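Local coordinates for protein ribosomal RNA small subunit methyltransferase E (Thermotoga maritima, PDB 1Z85) that probably methylates the N3 position of a specific uridine in 16S ribosomal RNA, using S-adenosyl-L-methionine as methyl donor, at residues G52-I60 and A71-E80; R98-L109 and F216-G225. All coordinates share one frame; numbering follows the deposited sequence.

Interaction 1 of 2, residues G52-I60 and A71-E80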
loop_
_atom_site.group_PDB
_atom_site.type_symbol
_atom_site.label_atom_id
_atom_site.label_comp_id
_atom_site.label_asym_id
_atom_site.label_seq_id
_atom_site.Cartn_x
_atom_site.Cartn_y
_atom_site.Cartn_z
ATOM N N GLY B 52 -12.905 -12.646 18.723
ATOM C CA GLY B 52 -13.302 -11.632 17.751
ATOM C C GLY B 52 -14.332 -10.613 18.207
ATOM O O GLY B 52 -14.799 -9.798 17.401
ATOM N N ASN B 53 -14.711 -10.629 19.483
ATOM C CA ASN B 53 -15.584 -9.575 20.033
ATOM C C ASN B 53 -14.891 -8.750 21.097
ATOM O O ASN B 53 -15.535 -8.154 21.948
ATOM C CB ASN B 53 -16.881 -10.150 20.578
ATOM C CG ASN B 53 -17.507 -11.138 19.633
ATOM O OD1 ASN B 53 -17.825 -12.260 20.033
ATOM N ND2 ASN B 53 -17.664 -10.744 18.355
ATOM N N GLY B 54 -13.573 -8.682 21.021
ATOM C CA GLY B 54 -12.801 -7.811 21.909
ATOM C C GLY B 54 -12.125 -8.499 23.075
ATOM O O GLY B 54 -11.366 -7.857 23.839
ATOM N N PHE B 55 -12.359 -9.799 23.232
ATOM C CA PHE B 55 -11.782 -10.472 24.373
ATOM C C PHE B 55 -10.572 -11.288 24.015
ATOM O O PHE B 55 -10.434 -11.804 22.884
ATOM C CB PHE B 55 -12.835 -11.297 25.114
ATOM C CG PHE B 55 -13.901 -10.448 25.747
ATOM C CD1 PHE B 55 -14.989 -10.008 24.993
ATOM C CD2 PHE B 55 -13.795 -10.054 27.061
ATOM C CE1 PHE B 55 -15.967 -9.209 25.541
ATOM C CE2 PHE B 55 -14.781 -9.255 27.628
ATOM C CZ PHE B 55 -15.873 -8.825 26.850
ATOM N N SER B 56 -9.674 -11.343 24.995
ATOM C CA SER B 56 -8.485 -12.172 24.941
ATOM C C SER B 56 -8.610 -13.288 25.995
ATOM O O SER B 56 -9.023 -13.033 27.136
ATOM C CB SER B 56 -7.239 -11.305 25.190
ATOM O OG SER B 56 -6.069 -12.092 25.288
ATOM N N TYR B 57 -8.253 -14.514 25.611
ATOM C CA TYR B 57 -8.249 -15.645 26.533
ATOM C C TYR B 57 -6.859 -16.291 26.594
ATOM O O TYR B 57 -6.263 -16.644 25.575
ATOM C CB TYR B 57 -9.305 -16.689 26.139
ATOM C CG TYR B 57 -10.689 -16.104 25.952
ATOM C CD1 TYR B 57 -11.073 -15.541 24.725
ATOM C CD2 TYR B 57 -11.608 -16.081 26.999
ATOM C CE1 TYR B 57 -12.339 -14.982 24.556
ATOM C CE2 TYR B 57 -12.891 -15.531 26.833
ATOM C CZ TYR B 57 -13.245 -14.983 25.619
ATOM O OH TYR B 57 -14.492 -14.443 25.448
ATOM N N THR B 58 -6.332 -16.412 27.797
ATOM C CA THR B 58 -5.121 -17.162 28.022
ATOM C C THR B 58 -5.594 -18.527 28.461
ATOM O O THR B 58 -6.390 -18.639 29.397
ATOM C CB THR B 58 -4.271 -16.491 29.080
ATOM O OG1 THR B 58 -4.018 -15.136 28.670
ATOM C CG2 THR B 58 -2.947 -17.244 29.298
ATOM N N CYS B 59 -5.137 -19.548 27.739
ATOM C CA CYS B 59 -5.659 -20.908 27.872
ATOM C C CYS B 59 -4.550 -21.969 27.903
ATOM O O CYS B 59 -3.425 -21.741 27.445
ATOM C CB CYS B 59 -6.619 -21.246 26.714
ATOM S SG CYS B 59 -7.808 -19.969 26.248
ATOM N N ILE B 60 -4.888 -23.124 28.467
ATOM C CA ILE B 60 -4.047 -24.310 28.391
ATOM C C ILE B 60 -4.683 -25.296 27.405
ATOM O O ILE B 60 -5.823 -25.720 27.582
ATOM C CB ILE B 60 -3.868 -24.976 29.768
ATOM C CG1 ILE B 60 -3.476 -23.921 30.816
ATOM C CG2 ILE B 60 -2.836 -26.114 29.660
ATOM C CD1 ILE B 60 -2.924 -24.484 32.132
ATOM N N ALA B 71 -9.189 -25.690 24.526
ATOM C CA ALA B 71 -8.238 -25.265 25.533
ATOM C C ALA B 71 -9.011 -24.710 26.705
ATOM O O ALA B 71 -10.070 -24.109 26.516
ATOM C CB ALA B 71 -7.288 -24.211 24.957
ATOM N N LYS B 72 -8.482 -24.918 27.908
ATOM C CA LYS B 72 -9.129 -24.449 29.116
ATOM C C LYS B 72 -8.718 -22.984 29.329
ATOM O O LYS B 72 -7.528 -22.636 29.227
ATOM C CB LYS B 72 -8.686 -25.321 30.303
ATOM C CG LYS B 72 -9.608 -25.266 31.493
ATOM C CD LYS B 72 -9.500 -26.554 32.340
ATOM C CE LYS B 72 -10.396 -26.504 33.560
ATOM N NZ LYS B 72 -10.347 -25.136 34.134
ATOM N N ILE B 73 -9.702 -22.130 29.606
ATOM C CA ILE B 73 -9.448 -20.699 29.919
ATOM C C ILE B 73 -8.847 -20.551 31.351
ATOM O O ILE B 73 -9.356 -21.168 32.281
ATOM C CB ILE B 73 -10.771 -19.846 29.876
ATOM C CG1 ILE B 73 -11.459 -19.988 28.523
ATOM C CG2 ILE B 73 -10.493 -18.386 30.240
ATOM C CD1 ILE B 73 -12.937 -19.672 28.542
ATOM N N VAL B 74 -7.760 -19.770 31.461
ATOM C CA VAL B 74 -7.155 -19.359 32.740
ATOM C C VAL B 74 -7.528 -17.907 33.006
ATOM O O VAL B 74 -7.993 -17.575 34.084
ATOM C CB VAL B 74 -5.593 -19.425 32.693
ATOM C CG1 VAL B 74 -4.962 -18.895 33.998
ATOM C CG2 VAL B 74 -5.113 -20.827 32.389
ATOM N N LYS B 75 -7.324 -17.047 32.004
ATOM C CA LYS B 75 -7.481 -15.607 32.191
ATOM C C LYS B 75 -8.228 -15.029 31.005
ATOM O O LYS B 75 -8.074 -15.494 29.864
ATOM C CB LYS B 75 -6.101 -14.943 32.379
ATOM C CG LYS B 75 -6.125 -13.494 32.906
ATOM C CD LYS B 75 -4.710 -12.934 33.107
ATOM C CE LYS B 75 -4.693 -11.394 33.247
ATOM N NZ LYS B 75 -4.796 -10.936 34.658
ATOM N N VAL B 76 -9.085 -14.055 31.287
ATOM C CA VAL B 76 -9.772 -13.272 30.253
ATOM C C VAL B 76 -9.413 -11.816 30.475
ATOM O O VAL B 76 -9.392 -11.339 31.629
ATOM C CB VAL B 76 -11.309 -13.379 30.358
ATOM C CG1 VAL B 76 -11.993 -12.611 29.200
ATOM C CG2 VAL B 76 -11.749 -14.839 30.397
ATOM N N GLU B 77 -9.113 -11.117 29.392
ATOM C CA GLU B 77 -9.024 -9.664 29.418
ATOM C C GLU B 77 -9.860 -9.135 28.264
ATOM O O GLU B 77 -9.711 -9.600 27.134
ATOM C CB GLU B 77 -7.580 -9.176 29.226
ATOM C CG GLU B 77 -6.553 -9.708 30.215
ATOM C CD GLU B 77 -5.146 -9.739 29.611
ATOM O OE1 GLU B 77 -4.830 -10.736 28.912
ATOM O OE2 GLU B 77 -4.369 -8.768 29.840
ATOM N N GLU B 78 -10.744 -8.187 28.563
ATOM C CA GLU B 78 -11.376 -7.351 27.550
ATOM C C GLU B 78 -10.302 -6.434 26.963
ATOM O O GLU B 78 -9.695 -5.621 27.678
ATOM C CB GLU B 78 -12.483 -6.512 28.167
ATOM C CG GLU B 78 -13.249 -5.654 27.169
ATOM C CD GLU B 78 -14.363 -4.857 27.827
ATOM O OE1 GLU B 78 -14.155 -4.372 28.968
ATOM O OE2 GLU B 78 -15.439 -4.719 27.196
ATOM N N LYS B 79 -10.060 -6.576 25.663
ATOM C CA LYS B 79 -8.963 -5.885 24.993
ATOM C C LYS B 79 -9.443 -4.691 24.156
ATOM O O LYS B 79 -8.713 -3.739 23.999
ATOM C CB LYS B 79 -8.184 -6.888 24.123
ATOM C CG LYS B 79 -6.655 -6.862 24.299
ATOM C CD LYS B 79 -6.148 -7.743 25.434
ATOM C CE LYS B 79 -4.647 -7.555 25.598
ATOM N NZ LYS B 79 -4.033 -8.454 26.617
ATOM N N GLU B 80 -10.657 -4.748 23.614
ATOM C CA GLU B 80 -11.194 -3.669 22.760
ATOM C C GLU B 80 -12.696 -3.590 22.986
ATOM O O GLU B 80 -13.366 -4.645 23.040
ATOM C CB GLU B 80 -10.929 -3.945 21.259
ATOM C CG GLU B 80 -9.475 -3.682 20.759
ATOM C CD GLU B 80 -9.142 -4.361 19.397
ATOM O OE1 GLU B 80 -10.003 -4.272 18.472
ATOM O OE2 GLU B 80 -8.014 -4.956 19.269
HETATM O O HOH W 1 -15.867 -5.886 23.486
HETATM O O HOH W 2 -6.249 -13.320 28.779
#
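Phe55 and Tyr57 lie against Val76, whose methyls divide their nearest contacts between the two rings: CG1 meets Phe55 CD2 at 3.8 Å and CG2 meets Tyr57 CD2 at 3.6 Å. Val76 can serve both because CG1 is anti to its own backbone N (chi1 -177°), which leaves CG2 beside that N and facing Tyr57. The neighbouring atom of the Phe55 ring, CE2, rests on the aliphatic stem of Glu78, whose CB is 3.6 Å away, so one flank of the ring lies across Val76 and Glu78; a broad ring suits a place where it can span both. Cutting Phe55 back to an alanine is likely to leave Val76 CG1 and the Glu78 stem without the ring that spans them. Further along the same face, Ile73 CD1 abuts Tyr57, and the small Ala71 lets Cys59 come close, CB to CB 3.5 Å.

The strands form an antiparallel hairpin, broken by a classic beta bulge: Val74 and Lys75 both face Thr58, whose O accepts from Val74 N at 2.7 Å and from Lys75 N. The extra residue turns Val74 toward the partner strand, where its CG2 nestles against Ile60 CG1. At the other end Gly54 O likewise takes two donors, Lys79 N and Glu80 N; a side chain at Gly54 would collide with Glu80 O.

On the face of Ser56 and Thr58 the contact is mostly polar. One water joins Thr58 OG1 to Glu77 OE1, and Lys79 NZ forms a salt bridge with Glu77 OE2 that includes a weak hydrogen bond, while Ser56 OG bonds to Glu48. The hairpin, part of the PUA-like region, thus has a largely apolar side, where Tyr57, Cys59 and Ile73 touch Val26 and Glu78 lies at the end, and a more polar one.

Interaction 2 of 2, residues R98-L109 and F216-G225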
loop_
_atom_site.group_PDB
_atom_site.type_symbol
_atom_site.label_atom_id
_atom_site.label_comp_id
_atom_site.label_asym_id
_atom_site.label_seq_id
_atom_site.Cartn_x
_atom_site.Cartn_y
_atom_site.Cartn_z
ATOM N N ARG B 98 -8.687 -8.453 -5.788
ATOM C CA ARG B 98 -8.966 -7.075 -5.366
ATOM C C ARG B 98 -9.773 -7.099 -4.083
ATOM O O ARG B 98 -9.472 -6.344 -3.179
ATOM C CB ARG B 98 -9.751 -6.324 -6.427
ATOM C CG ARG B 98 -8.892 -5.909 -7.584
ATOM C CD ARG B 98 -9.710 -5.489 -8.799
ATOM N NE ARG B 98 -10.223 -4.130 -8.687
ATOM C CZ ARG B 98 -9.627 -3.047 -9.182
ATOM N NH1 ARG B 98 -8.431 -3.100 -9.777
ATOM N NH2 ARG B 98 -10.229 -1.892 -9.037
ATOM N N THR B 99 -10.827 -7.935 -4.042
ATOM C CA THR B 99 -11.734 -8.040 -2.882
ATOM C C THR B 99 -10.999 -8.498 -1.646
ATOM O O THR B 99 -11.185 -7.950 -0.618
ATOM C CB THR B 99 -12.921 -8.960 -3.195
ATOM O OG1 THR B 99 -13.556 -8.519 -4.398
ATOM C CG2 THR B 99 -13.980 -8.891 -2.133
ATOM N N ARG B 100 -10.138 -9.497 -1.751
ATOM C CA ARG B 100 -9.423 -9.990 -0.597
ATOM C C ARG B 100 -8.524 -8.894 -0.034
ATOM O O ARG B 100 -8.469 -8.685 1.165
ATOM C CB ARG B 100 -8.600 -11.221 -1.010
ATOM C CG ARG B 100 -7.800 -11.857 0.124
ATOM C CD ARG B 100 -6.744 -12.822 -0.493
ATOM N NE ARG B 100 -5.603 -13.232 0.325
ATOM C CZ ARG B 100 -5.623 -13.947 1.464
ATOM N NH1 ARG B 100 -6.765 -14.300 2.060
ATOM N NH2 ARG B 100 -4.453 -14.270 2.047
ATOM N N PHE B 101 -7.820 -8.198 -0.927
ATOM C CA PHE B 101 -6.962 -7.041 -0.597
ATOM C C PHE B 101 -7.700 -5.947 0.156
ATOM O O PHE B 101 -7.241 -5.487 1.201
ATOM C CB PHE B 101 -6.304 -6.450 -1.872
ATOM C CG PHE B 101 -5.542 -5.189 -1.617
ATOM C CD1 PHE B 101 -4.261 -5.234 -1.090
ATOM C CD2 PHE B 101 -6.124 -3.958 -1.838
ATOM C CE1 PHE B 101 -3.569 -4.037 -0.794
ATOM C CE2 PHE B 101 -5.475 -2.794 -1.540
ATOM C CZ PHE B 101 -4.199 -2.808 -1.011
ATOM N N LEU B 102 -8.876 -5.565 -0.337
ATOM C CA LEU B 102 -9.616 -4.496 0.289
ATOM C C LEU B 102 -10.105 -4.874 1.676
ATOM O O LEU B 102 -10.009 -4.080 2.606
ATOM C CB LEU B 102 -10.794 -4.051 -0.555
ATOM C CG LEU B 102 -10.471 -3.345 -1.876
ATOM C CD1 LEU B 102 -11.768 -3.170 -2.694
ATOM C CD2 LEU B 102 -9.825 -2.002 -1.591
ATOM N N ILE B 103 -10.668 -6.073 1.809
ATOM C CA ILE B 103 -11.010 -6.604 3.108
ATOM C C ILE B 103 -9.830 -6.650 4.096
ATOM O O ILE B 103 -9.986 -6.324 5.266
ATOM C CB ILE B 103 -11.490 -8.049 2.981
ATOM C CG1 ILE B 103 -12.755 -8.141 2.116
ATOM C CG2 ILE B 103 -11.786 -8.637 4.346
ATOM C CD1 ILE B 103 -13.047 -9.581 1.670
ATOM N N GLU B 104 -8.668 -7.080 3.635
ATOM C CA GLU B 104 -7.478 -7.174 4.515
ATOM C C GLU B 104 -7.063 -5.820 5.034
ATOM O O GLU B 104 -6.712 -5.636 6.216
ATOM C CB GLU B 104 -6.324 -7.859 3.777
ATOM C CG GLU B 104 -6.415 -9.416 3.810
ATOM C CD GLU B 104 -5.384 -10.206 2.936
ATOM O OE1 GLU B 104 -4.462 -9.625 2.293
ATOM O OE2 GLU B 104 -5.569 -11.450 2.880
ATOM N N LYS B 105 -7.097 -4.856 4.136
ATOM C CA LYS B 105 -6.806 -3.443 4.460
ATOM C C LYS B 105 -7.795 -2.836 5.364
ATOM O O LYS B 105 -7.435 -2.053 6.233
ATOM C CB LYS B 105 -6.705 -2.624 3.178
ATOM C CG LYS B 105 -5.287 -2.617 2.552
ATOM C CD LYS B 105 -4.602 -3.970 2.665
ATOM C CE LYS B 105 -3.153 -3.864 2.964
ATOM N NZ LYS B 105 -2.563 -5.195 3.393
ATOM N N CYS B 106 -9.061 -3.168 5.194
ATOM C CA CYS B 106 -10.077 -2.734 6.163
ATOM C C CYS B 106 -9.829 -3.213 7.597
ATOM O O CYS B 106 -10.029 -2.472 8.557
ATOM C CB CYS B 106 -11.453 -3.230 5.741
ATOM S SG CYS B 106 -12.206 -2.310 4.401
ATOM N N VAL B 107 -9.419 -4.464 7.768
ATOM C CA VAL B 107 -9.010 -4.950 9.111
ATOM C C VAL B 107 -7.852 -4.145 9.607
ATOM O O VAL B 107 -7.841 -3.641 10.723
ATOM C CB VAL B 107 -8.571 -6.455 9.081
ATOM C CG1 VAL B 107 -8.128 -6.943 10.434
ATOM C CG2 VAL B 107 -9.682 -7.339 8.541
ATOM N N GLU B 108 -6.849 -4.040 8.765
ATOM C CA GLU B 108 -5.631 -3.375 9.104
ATOM C C GLU B 108 -5.761 -1.930 9.541
ATOM O O GLU B 108 -5.070 -1.494 10.439
ATOM C CB GLU B 108 -4.696 -3.403 7.890
ATOM C CG GLU B 108 -3.325 -3.567 8.270
ATOM C CD GLU B 108 -2.358 -3.415 7.119
ATOM O OE1 GLU B 108 -2.680 -3.835 5.991
ATOM O OE2 GLU B 108 -1.266 -2.882 7.396
ATOM N N LEU B 109 -6.614 -1.196 8.852
ATOM C CA LEU B 109 -6.789 0.242 9.009
ATOM C C LEU B 109 -7.903 0.633 9.963
ATOM O O LEU B 109 -8.382 1.786 9.946
ATOM C CB LEU B 109 -7.067 0.899 7.634
ATOM C CG LEU B 109 -5.897 0.733 6.638
ATOM C CD1 LEU B 109 -6.253 1.186 5.247
ATOM C CD2 LEU B 109 -4.677 1.482 7.146
ATOM N N PHE B 216 -4.405 1.109 -8.073
ATOM C CA PHE B 216 -5.527 0.684 -7.216
ATOM C C PHE B 216 -5.112 0.469 -5.743
ATOM O O PHE B 216 -5.697 1.046 -4.851
ATOM C CB PHE B 216 -6.144 -0.586 -7.834
ATOM C CG PHE B 216 -6.913 -1.439 -6.879
ATOM C CD1 PHE B 216 -8.169 -1.065 -6.460
ATOM C CD2 PHE B 216 -6.350 -2.629 -6.386
ATOM C CE1 PHE B 216 -8.855 -1.837 -5.533
ATOM C CE2 PHE B 216 -7.025 -3.414 -5.471
ATOM C CZ PHE B 216 -8.281 -3.025 -5.047
ATOM N N GLU B 217 -4.123 -0.379 -5.489
ATOM C CA GLU B 217 -3.777 -0.735 -4.108
ATOM C C GLU B 217 -3.264 0.457 -3.324
ATOM O O GLU B 217 -3.525 0.605 -2.130
ATOM C CB GLU B 217 -2.759 -1.875 -4.090
ATOM C CG GLU B 217 -3.316 -3.261 -4.557
ATOM C CD GLU B 217 -2.372 -4.461 -4.237
ATOM O OE1 GLU B 217 -1.245 -4.250 -3.667
ATOM O OE2 GLU B 217 -2.792 -5.621 -4.532
ATOM N N THR B 218 -2.545 1.338 -4.000
ATOM C CA THR B 218 -2.019 2.561 -3.365
ATOM C C THR B 218 -3.116 3.581 -3.049
ATOM O O THR B 218 -3.191 4.115 -1.923
ATOM C CB THR B 218 -0.912 3.157 -4.250
ATOM O OG1 THR B 218 0.095 2.169 -4.439
ATOM C CG2 THR B 218 -0.257 4.360 -3.612
ATOM N N ALA B 219 -3.968 3.866 -4.025
ATOM C CA ALA B 219 -5.110 4.769 -3.800
ATOM C C ALA B 219 -6.009 4.332 -2.644
ATOM O O ALA B 219 -6.520 5.170 -1.903
ATOM C CB ALA B 219 -5.966 4.864 -5.042
ATOM N N ALA B 220 -6.281 3.026 -2.548
ATOM C CA ALA B 220 -7.159 2.503 -1.501
ATOM C C ALA B 220 -6.542 2.616 -0.109
ATOM O O ALA B 220 -7.203 2.966 0.850
ATOM C CB ALA B 220 -7.462 1.085 -1.787
ATOM N N ILE B 221 -5.248 2.331 -0.018
ATOM C CA ILE B 221 -4.533 2.456 1.258
ATOM C C ILE B 221 -4.449 3.884 1.672
ATOM O O ILE B 221 -4.672 4.234 2.826
ATOM C CB ILE B 221 -3.099 1.841 1.133
ATOM C CG1 ILE B 221 -3.213 0.297 1.113
ATOM C CG2 ILE B 221 -2.209 2.334 2.223
ATOM C CD1 ILE B 221 -1.962 -0.444 0.713
ATOM N N LEU B 222 -4.066 4.733 0.728
ATOM C CA LEU B 222 -3.903 6.136 1.026
ATOM C C LEU B 222 -5.234 6.783 1.431
ATOM O O LEU B 222 -5.316 7.571 2.382
ATOM C CB LEU B 222 -3.294 6.824 -0.177
ATOM C CG LEU B 222 -2.711 8.181 0.081
ATOM C CD1 LEU B 222 -1.584 8.081 1.108
ATOM C CD2 LEU B 222 -2.259 8.719 -1.272
ATOM N N THR B 223 -6.287 6.439 0.725
ATOM C CA THR B 223 -7.604 7.047 0.988
ATOM C C THR B 223 -8.196 6.611 2.304
ATOM O O THR B 223 -8.531 7.433 3.141
ATOM C CB THR B 223 -8.562 6.729 -0.163
ATOM O OG1 THR B 223 -8.035 7.300 -1.361
ATOM C CG2 THR B 223 -9.933 7.299 0.107
ATOM N N VAL B 224 -8.343 5.310 2.488
ATOM C CA VAL B 224 -8.948 4.784 3.703
ATOM C C VAL B 224 -8.018 5.011 4.872
ATOM O O VAL B 224 -8.442 5.264 5.992
ATOM C CB VAL B 224 -9.222 3.278 3.531
ATOM C CG1 VAL B 224 -9.768 2.640 4.828
ATOM C CG2 VAL B 224 -10.153 3.055 2.382
ATOM N N GLY B 225 -6.732 4.904 4.622
ATOM C CA GLY B 225 -5.725 5.101 5.665
ATOM C C GLY B 225 -5.583 6.507 6.183
ATOM O O GLY B 225 -5.393 6.710 7.391
#
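Helices 98-108 and 216-225 run in nearly the same direction, their axes 28° apart and 10.5 Å at closest approach, with Leu102 facing Ala220 and Lys105 facing Ile221. Phe101 is the knob that enters the hole formed by Phe216, Glu217, Ala220 and Ile221. With chi1 at 174° the ring swings away from its own N and across to the second helix. There Glu217 CG sits over one face, 3.7 Å from the ring centroid in a CH-pi contact, with the carboxylate nearly parallel to the ring, while Lys105 CD covers the opposite face and Ile221 CD1 meets the edge. A flat ring suits a slot lined by two long aliphatic stems.

Phe216 is held in turn by Arg98, whose guanidinium lies on one ring face, planes 23° apart and CZ 3.9 Å from the centroid: a cation-pi stack. Leu102 CG lies 3.9 Å from Phe216 CZ, at the ring edge, and the short methyl of Ala220 takes Leu102 CD2 directly against it, CB to CD2 3.9 Å. Beyond the first helix, Leu109 CD1 reaches Val224 CG1 at 3.8 Å.

Leu102 also rests on Val91 and Pro92 of strand 87-92, and Ile103 turns to helix 128-142. On another side the second subunit approaches: its Thr218 hydrogen-bonds to Glu108, and Ile221 meets its counterpart, which places this helix pair at the dimer interface.

In the fold
Interaction 1 comes first along the chain and is complete before interaction 2 opens; their centres lie 29 Å apart, their nearest atoms about 8 Å, and they do not touch. The hairpin 55-64/69-78 belongs to the mixed sheet of the N-terminal PUA-like region, whereas helices 96-108 and 216-230 belong to the SPOUT methyltransferase domain with its parallel sheet. The first contact is local in sequence, but the second joins segments more than 100 residues apart. Arg144 links their surroundings, touching Glu80 of interaction 1 and hydrogen-bonding to Val107 O of interaction 2. Of the two, interaction 2 borders the second subunit, while no residue of interaction 1 touches it.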